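Local atomic coordinates of glycoside hydrolase family 31 (Trueperella pyogenes, PDB entry 5I0F), a protein that probably hydrolyses the cyclic alpha-glucan cycloalternan, as a retaining family 31 glycoside hydrolase that passes through a covalent glycosyl-enzyme intermediate. Residues I410-V415 / R445-E450; Q217-A222 / A653-H658; D315-E320 / T605-A610. All blocks are in the same frame, centred on the assembly; numbering follows the deposited sequence.

In the fold
Contacts 1 and 3 both lie in the TIM-barrel domain and join elements around its parallel barrel, whereas contact 2 links a five-stranded mixed sheet to the C-terminal domain region. Contact 2 is the buried one: all four touching residues are inside the protein, and apolar packing is combined with a weak tyrosine-glutamine bond. Contact 3 is partly buried, and contact 1 is a surface contact. Each of these two centres on one tryptophan. Trp447 of contact 1 meets a serine and a histidine, while Trp607 of contact 3 is met by an arginine, a histidine and a glutamate. The contacts are separate, with centres 41 to 45 Å apart.

Contact 1. Residues I410-V415 / R445-E450; sequences IASGHV and RQWWTE
Ser412 sets its CB over one face of the Trp447 indole, in a CH-pi contact made by a polar residue. Ser412 CB lies 3.8 Å from the centroid of the five-membered ring of Trp447 and 19° off the ring normal. Ser412 OG is on the same side of the indole but is engaged elsewhere. Ser412 OG accepts a hydrogen bond from His414 N at 3.1 Å, which makes an ST turn, and is also hydrogen-bonded to Leu409 O. The turn closes the C-terminal end of helix 400-412, and Gly413 is the first residue to leave helical geometry, with positive phi.

Both segments belong to the TIM-barrel domain of this family 31 enzyme, and the contact joins the end of helix 400-412 to helix 442-450 at the surface. His414, the centre of an inverse gamma turn, follows on the same loop. His414 CD2 touches Trp447 CB at 3.6 Å. The imidazole is oblique to the five-membered ring of Trp447, planes at 51°. The Trp447 indole reaches across to the 410-415 segment because its CG is turned beside the carbonyl carbon (chi1 -164°); the side chain also touches Ala408 and Leu409. His414 ND1 is hydrogen-bonded to Glu480 OE1.

Contact 2. Residues Q217-A222 / A653-H658; sequences QVVNEA and AMFYDH
Gln217 NE2 is gripped by hydrogen bonds to two backbone oxygens, Ala552 O and Val176 O. Gln217 OE1 accepts a short but weak hydrogen bond from Tyr656 OH, at 2.7 Å. These partners would fix the rotation of the amide in a buried place. The amide plane stands nearly upright to the Tyr656 ring, at 84°.

The bent Gln217 chain also passes the rim of Phe655. Gln217 CD lies 3.8 Å from Phe655 CZ, near the plane of that ring, and OE1 sits at the same edge. CG of Gln217 is between the backbone N and the carbonyl carbon (chi1 61°), and the turn at chi2 carries the amide past Phe655 to the tyrosine.

Val219, two residues along the strand, supplies the apolar part. Val219 CG2 meets Phe655 CD1 at 3.8 Å and touches CE1 of the same ring. Within the other segment, Phe655 CE1 lies over one face of the Tyr656 ring, toward its rim and 3.5 Å above its plane.

The contact packs strand 212-219 of a mixed sheet against the short, weakly bonded helix 655-658 of the C-terminal domain region. Helix 273-284 touches both segments: Val276 meets Gln217, Pro273 meets Phe655 and Tyr656, and Leu277 meets Tyr656. Across the sheet, strand 212-219 pairs with strands 174-179 and 225-230.

Contact 3. Residues D315-E320 / T605-A610; sequences DRHRNE and TPWNVA
Thr605 opens the helix 606-613 at its N-cap, and its CB lies against one face of the Trp607 indole, the ring that carries the contact with helix 307-320. Thr605 OG1 accepts from Asn608 N at 3.1 Å, a capping bond. Pro606, the first helical residue, sets its CD over the same indole face.

Trp607 touches three residues of the other helix. Arg316 covers the face opposite Thr605. Arg316 CG stands 3.6 Å from the centroid of the Trp607 six-membered ring, a CH-pi contact. The Arg316 guanidinium continues over the five-membered ring toward Trp607 CB and lies flat on the indole, planes at 22°. Arg316 CZ is 4.3 Å from the centroid of the Trp607 five-membered ring, an off-centre cation-pi contact. The bend at chi2 of Arg316 (71°) folds the chain over the ring.

These two helices pack outside the TIM barrel, helix 307-320 following the first barrel strand and helix 606-613 the last. The axes of the two short segments are 84° apart. The far edge of Trp607 points into the face of His317, an edge-to-face pair, with Trp607 CH2 over the centre of the imidazole and 3.5 Å from His317 CD2. His317 is held by Ile322 O at ND1 and Tyr590 OH at NE2. Trp607 NE1 is hydrogen-bonded to Gln313 OE1.

Glu320 CG approaches Trp607 CE3 at 4.0 Å. Glu320 OE2 takes Arg316 NE at 2.9 Å and also NH1, a side-on salt bridge in the guanidinium plane that steadies the stacked group. The other oxygen, Glu320 OE1, forms a salt bridge with Arg623.

Contact 1. Residues I410-V415 / R445-E450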
# COMPACT_ATOMS: atom_id res chain seq x y z
N ILE A 410 5.87 -9.11 23.93
CA ILE A 410 5.78 -7.98 24.86
C ILE A 410 6.99 -7.98 25.77
O ILE A 410 7.65 -6.95 25.94
CB ILE A 410 4.49 -8.00 25.72
CG1 ILE A 410 3.24 -7.81 24.83
CG2 ILE A 410 4.54 -6.90 26.79
CD1 ILE A 410 1.96 -8.28 25.48
N ALA A 411 7.31 -9.15 26.33
CA ALA A 411 8.36 -9.22 27.33
C ALA A 411 9.72 -8.84 26.72
O ALA A 411 10.56 -8.28 27.42
CB ALA A 411 8.41 -10.59 28.00
N SER A 412 9.92 -9.08 25.42
CA SER A 412 11.15 -8.67 24.74
C SER A 412 11.35 -7.15 24.62
O SER A 412 12.47 -6.69 24.37
CB SER A 412 11.20 -9.27 23.32
OG SER A 412 10.32 -8.56 22.45
N GLY A 413 10.28 -6.37 24.78
CA GLY A 413 10.34 -4.95 24.54
C GLY A 413 10.13 -4.54 23.09
O GLY A 413 9.83 -3.39 22.83
N HIS A 414 10.23 -5.48 22.14
CA HIS A 414 10.20 -5.16 20.73
C HIS A 414 8.76 -5.07 20.21
O HIS A 414 8.41 -5.73 19.21
CB HIS A 414 11.01 -6.20 19.93
CG HIS A 414 12.43 -6.34 20.37
ND1 HIS A 414 13.28 -5.26 20.50
CD2 HIS A 414 13.17 -7.43 20.71
CE1 HIS A 414 14.47 -5.68 20.90
NE2 HIS A 414 14.43 -6.99 21.02
N VAL A 415 7.96 -4.19 20.82
CA VAL A 415 6.57 -3.92 20.38
C VAL A 415 6.39 -2.43 20.21
O VAL A 415 6.92 -1.66 21.01
CB VAL A 415 5.48 -4.41 21.38
CG1 VAL A 415 5.31 -5.90 21.30
CG2 VAL A 415 5.77 -3.97 22.83
N ARG A 445 13.78 -6.47 14.57
CA ARG A 445 13.62 -7.21 13.33
C ARG A 445 14.10 -8.66 13.50
O ARG A 445 13.44 -9.62 13.05
CB ARG A 445 14.35 -6.54 12.17
CG ARG A 445 13.74 -5.20 11.77
CD ARG A 445 14.33 -4.65 10.49
NE ARG A 445 15.73 -4.24 10.61
CZ ARG A 445 16.16 -3.02 10.97
NH1 ARG A 445 17.46 -2.79 11.02
NH2 ARG A 445 15.33 -2.04 11.29
N GLN A 446 15.24 -8.82 14.17
CA GLN A 446 15.78 -10.15 14.43
C GLN A 446 14.89 -10.99 15.34
O GLN A 446 14.71 -12.18 15.05
CB GLN A 446 17.24 -10.10 14.89
CG GLN A 446 18.11 -9.83 13.67
CD GLN A 446 19.59 -9.82 13.91
OE1 GLN A 446 20.07 -10.15 14.99
NE2 GLN A 446 20.34 -9.44 12.87
N TRP A 447 14.33 -10.38 16.38
CA TRP A 447 13.46 -11.09 17.31
C TRP A 447 12.24 -11.65 16.57
O TRP A 447 11.90 -12.81 16.72
CB TRP A 447 13.02 -10.20 18.49
CG TRP A 447 12.45 -11.01 19.59
CD1 TRP A 447 13.11 -11.45 20.71
CD2 TRP A 447 11.13 -11.55 19.66
NE1 TRP A 447 12.26 -12.21 21.48
CE2 TRP A 447 11.05 -12.30 20.86
CE3 TRP A 447 10.00 -11.47 18.84
CZ2 TRP A 447 9.90 -12.95 21.26
CZ3 TRP A 447 8.86 -12.13 19.22
CH2 TRP A 447 8.81 -12.87 20.42
N TRP A 448 11.59 -10.81 15.79
CA TRP A 448 10.40 -11.21 15.05
C TRP A 448 10.71 -12.29 14.02
O TRP A 448 10.00 -13.30 13.95
CB TRP A 448 9.81 -9.98 14.35
CG TRP A 448 8.51 -10.26 13.65
CD1 TRP A 448 8.31 -10.34 12.31
CD2 TRP A 448 7.24 -10.50 14.27
NE1 TRP A 448 6.99 -10.61 12.04
CE2 TRP A 448 6.31 -10.70 13.23
CE3 TRP A 448 6.80 -10.56 15.59
CZ2 TRP A 448 4.97 -10.95 13.47
CZ3 TRP A 448 5.46 -10.83 15.84
CH2 TRP A 448 4.55 -11.00 14.77
N THR A 449 11.77 -12.10 13.23
CA THR A 449 12.07 -13.03 12.15
C THR A 449 12.71 -14.35 12.64
O THR A 449 12.61 -15.36 11.97
CB THR A 449 12.96 -12.39 11.07
OG1 THR A 449 14.14 -11.86 11.68
CG2 THR A 449 12.19 -11.28 10.35
N GLU A 450 13.37 -14.34 13.79
CA GLU A 450 13.96 -15.55 14.33
C GLU A 450 12.88 -16.61 14.58
O GLU A 450 13.12 -17.80 14.39
CB GLU A 450 14.73 -15.25 15.62
CG GLU A 450 15.60 -16.38 16.11
CD GLU A 450 16.70 -16.82 15.15
OE1 GLU A 450 17.16 -16.03 14.29
OE2 GLU A 450 17.12 -17.99 15.26

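Contact 2. Residues Q217-A222 / A653-H658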
# COMPACT_ATOMS: atom_id res chain seq x y z
N GLN A 217 8.23 13.77 -10.28
CA GLN A 217 8.98 14.39 -11.37
C GLN A 217 8.04 15.26 -12.17
O GLN A 217 6.82 15.01 -12.22
CB GLN A 217 9.72 13.35 -12.22
CG GLN A 217 8.89 12.32 -12.93
CD GLN A 217 9.31 10.90 -12.54
OE1 GLN A 217 10.35 10.39 -12.98
NE2 GLN A 217 8.51 10.25 -11.70
N VAL A 218 8.60 16.30 -12.77
CA VAL A 218 7.83 17.29 -13.50
C VAL A 218 8.47 17.38 -14.87
O VAL A 218 9.66 17.70 -14.98
CB VAL A 218 7.85 18.65 -12.80
CG1 VAL A 218 6.98 19.64 -13.55
CG2 VAL A 218 7.41 18.55 -11.33
N VAL A 219 7.70 17.07 -15.90
CA VAL A 219 8.26 16.82 -17.23
C VAL A 219 7.59 17.76 -18.22
O VAL A 219 6.37 17.83 -18.26
CB VAL A 219 8.05 15.35 -17.67
CG1 VAL A 219 8.75 15.07 -18.99
CG2 VAL A 219 8.57 14.42 -16.59
N ASN A 220 8.39 18.50 -19.00
CA ASN A 220 7.85 19.41 -20.02
C ASN A 220 7.75 18.70 -21.36
O ASN A 220 8.14 17.55 -21.49
CB ASN A 220 8.61 20.75 -20.07
CG ASN A 220 9.97 20.67 -20.77
OD1 ASN A 220 10.29 19.73 -21.51
ND2 ASN A 220 10.77 21.70 -20.56
N GLU A 221 7.22 19.40 -22.35
CA GLU A 221 6.95 18.79 -23.65
C GLU A 221 8.09 18.97 -24.65
O GLU A 221 7.96 18.57 -25.80
CB GLU A 221 5.61 19.31 -24.19
CG GLU A 221 4.46 18.77 -23.35
CD GLU A 221 3.08 19.19 -23.80
OE1 GLU A 221 2.98 20.01 -24.72
OE2 GLU A 221 2.08 18.71 -23.21
N ALA A 222 9.19 19.56 -24.18
CA ALA A 222 10.48 19.58 -24.86
C ALA A 222 11.40 18.43 -24.45
O ALA A 222 12.49 18.30 -24.99
CB ALA A 222 11.18 20.89 -24.58
N ALA A 653 6.59 4.38 -18.08
CA ALA A 653 5.84 5.44 -18.73
C ALA A 653 6.57 5.93 -19.99
O ALA A 653 7.80 5.90 -20.09
CB ALA A 653 5.61 6.58 -17.78
N MET A 654 5.80 6.41 -20.95
CA MET A 654 6.33 6.81 -22.26
C MET A 654 7.31 7.98 -22.18
O MET A 654 8.20 8.11 -23.02
CB MET A 654 5.19 7.20 -23.17
CG MET A 654 4.15 6.12 -23.34
SD MET A 654 4.66 4.94 -24.59
CE MET A 654 4.12 5.91 -25.99
N PHE A 655 7.14 8.84 -21.17
CA PHE A 655 7.96 10.03 -21.05
C PHE A 655 9.43 9.74 -20.78
O PHE A 655 10.25 10.62 -21.02
CB PHE A 655 7.39 11.05 -20.04
CG PHE A 655 7.52 10.65 -18.59
CD1 PHE A 655 8.70 10.88 -17.90
CD2 PHE A 655 6.46 10.12 -17.90
CE1 PHE A 655 8.83 10.54 -16.57
CE2 PHE A 655 6.57 9.76 -16.56
CZ PHE A 655 7.76 9.99 -15.89
N TYR A 656 9.79 8.55 -20.30
CA TYR A 656 11.20 8.25 -20.04
C TYR A 656 12.03 8.24 -21.33
O TYR A 656 13.16 8.73 -21.33
CB TYR A 656 11.40 6.93 -19.24
CG TYR A 656 11.05 7.15 -17.80
CD1 TYR A 656 11.91 7.84 -16.95
CD2 TYR A 656 9.82 6.74 -17.30
CE1 TYR A 656 11.57 8.08 -15.62
CE2 TYR A 656 9.46 6.98 -15.97
CZ TYR A 656 10.33 7.66 -15.14
OH TYR A 656 9.96 7.90 -13.83
N ASP A 657 11.48 7.70 -22.41
CA ASP A 657 12.19 7.58 -23.67
C ASP A 657 11.64 8.51 -24.76
O ASP A 657 12.31 8.68 -25.77
CB ASP A 657 12.14 6.12 -24.19
CG ASP A 657 12.68 5.10 -23.18
OD1 ASP A 657 13.73 5.38 -22.55
OD2 ASP A 657 12.07 4.01 -23.02
N HIS A 658 10.45 9.09 -24.57
CA HIS A 658 9.78 9.89 -25.61
C HIS A 658 9.18 11.21 -25.10
O HIS A 658 8.19 11.69 -25.65
CB HIS A 658 8.69 9.05 -26.31
CG HIS A 658 9.18 7.73 -26.81
ND1 HIS A 658 8.95 6.55 -26.14
CD2 HIS A 658 9.94 7.41 -27.89
CE1 HIS A 658 9.53 5.55 -26.79
NE2 HIS A 658 10.13 6.05 -27.86

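Contact 3. Residues D315-E320 / T605-A610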
# COMPACT_ATOMS: atom_id res chain seq x y z
N ASP A 315 -0.43 -30.01 -9.85
CA ASP A 315 -0.58 -31.12 -10.80
C ASP A 315 -1.45 -30.67 -12.00
O ASP A 315 -1.16 -31.04 -13.14
CB ASP A 315 -1.19 -32.38 -10.16
CG ASP A 315 -0.28 -33.02 -9.11
OD1 ASP A 315 0.95 -32.70 -9.02
OD2 ASP A 315 -0.81 -33.88 -8.36
N ARG A 316 -2.47 -29.86 -11.75
CA ARG A 316 -3.32 -29.38 -12.85
C ARG A 316 -2.54 -28.46 -13.81
O ARG A 316 -2.63 -28.63 -15.02
CB ARG A 316 -4.59 -28.74 -12.34
CG ARG A 316 -5.62 -28.41 -13.42
CD ARG A 316 -6.28 -29.64 -14.01
NE ARG A 316 -7.29 -29.29 -15.01
CZ ARG A 316 -8.57 -29.03 -14.76
NH1 ARG A 316 -9.38 -28.72 -15.77
NH2 ARG A 316 -9.08 -29.07 -13.53
N HIS A 317 -1.76 -27.53 -13.26
CA HIS A 317 -0.86 -26.72 -14.09
C HIS A 317 0.00 -27.61 -15.01
O HIS A 317 0.09 -27.38 -16.21
CB HIS A 317 0.02 -25.83 -13.22
CG HIS A 317 -0.60 -24.51 -12.91
ND1 HIS A 317 -0.68 -23.50 -13.84
CD2 HIS A 317 -1.22 -24.05 -11.80
CE1 HIS A 317 -1.33 -22.47 -13.31
NE2 HIS A 317 -1.65 -22.77 -12.07
N ARG A 318 0.61 -28.63 -14.43
CA ARG A 318 1.48 -29.52 -15.20
C ARG A 318 0.67 -30.27 -16.27
O ARG A 318 1.07 -30.34 -17.43
CB ARG A 318 2.16 -30.49 -14.24
CG ARG A 318 2.96 -31.61 -14.91
CD ARG A 318 3.04 -32.83 -14.00
NE ARG A 318 4.32 -32.94 -13.33
CZ ARG A 318 4.56 -33.63 -12.20
NH1 ARG A 318 3.60 -34.26 -11.51
NH2 ARG A 318 5.80 -33.66 -11.75
N ASN A 319 -0.47 -30.83 -15.87
CA ASN A 319 -1.29 -31.60 -16.83
C ASN A 319 -1.88 -30.74 -17.92
O ASN A 319 -2.06 -31.21 -19.04
CB ASN A 319 -2.39 -32.36 -16.12
CG ASN A 319 -1.84 -33.50 -15.29
OD1 ASN A 319 -0.83 -34.11 -15.65
ND2 ASN A 319 -2.49 -33.79 -14.19
N GLU A 320 -2.17 -29.47 -17.61
CA GLU A 320 -2.68 -28.55 -18.62
C GLU A 320 -1.57 -27.90 -19.48
O GLU A 320 -1.89 -27.19 -20.41
CB GLU A 320 -3.58 -27.48 -17.97
CG GLU A 320 -4.86 -28.02 -17.32
CD GLU A 320 -5.91 -28.52 -18.30
OE1 GLU A 320 -5.75 -28.38 -19.53
OE2 GLU A 320 -6.93 -29.05 -17.83
N THR A 605 -7.87 -19.56 -11.18
CA THR A 605 -7.19 -20.48 -12.09
C THR A 605 -7.88 -20.46 -13.46
O THR A 605 -9.07 -20.22 -13.53
CB THR A 605 -7.24 -21.91 -11.57
OG1 THR A 605 -8.62 -22.29 -11.35
CG2 THR A 605 -6.44 -22.05 -10.27
N PRO A 606 -7.15 -20.75 -14.53
CA PRO A 606 -7.77 -20.74 -15.85
C PRO A 606 -8.94 -21.70 -15.98
O PRO A 606 -9.97 -21.36 -16.58
CB PRO A 606 -6.61 -21.11 -16.78
CG PRO A 606 -5.40 -20.59 -16.08
CD PRO A 606 -5.67 -20.82 -14.62
N TRP A 607 -8.79 -22.87 -15.35
CA TRP A 607 -9.82 -23.93 -15.35
C TRP A 607 -11.06 -23.58 -14.54
O TRP A 607 -12.18 -23.84 -15.00
CB TRP A 607 -9.25 -25.32 -14.94
CG TRP A 607 -8.21 -25.30 -13.86
CD1 TRP A 607 -8.41 -25.48 -12.53
CD2 TRP A 607 -6.82 -25.04 -14.03
NE1 TRP A 607 -7.23 -25.35 -11.86
CE2 TRP A 607 -6.24 -25.09 -12.76
CE3 TRP A 607 -6.01 -24.81 -15.14
CZ2 TRP A 607 -4.87 -24.89 -12.56
CZ3 TRP A 607 -4.68 -24.61 -14.96
CH2 TRP A 607 -4.11 -24.67 -13.68
N ASN A 608 -10.91 -23.01 -13.34
CA ASN A 608 -12.09 -22.61 -12.57
C ASN A 608 -12.86 -21.47 -13.26
O ASN A 608 -14.10 -21.52 -13.38
CB ASN A 608 -11.77 -22.20 -11.14
CG ASN A 608 -13.03 -22.01 -10.31
OD1 ASN A 608 -13.89 -22.90 -10.26
ND2 ASN A 608 -13.18 -20.83 -9.71
N VAL A 609 -12.13 -20.50 -13.79
CA VAL A 609 -12.77 -19.39 -14.50
C VAL A 609 -13.50 -19.92 -15.74
O VAL A 609 -14.65 -19.54 -15.99
CB VAL A 609 -11.81 -18.22 -14.81
CG1 VAL A 609 -12.53 -17.09 -15.51
CG2 VAL A 609 -11.17 -17.67 -13.50
N ALA A 610 -12.85 -20.81 -16.48
CA ALA A 610 -13.47 -21.44 -17.66
C ALA A 610 -14.74 -22.17 -17.26
O ALA A 610 -15.78 -22.03 -17.94
CB ALA A 610 -12.51 -22.40 -18.34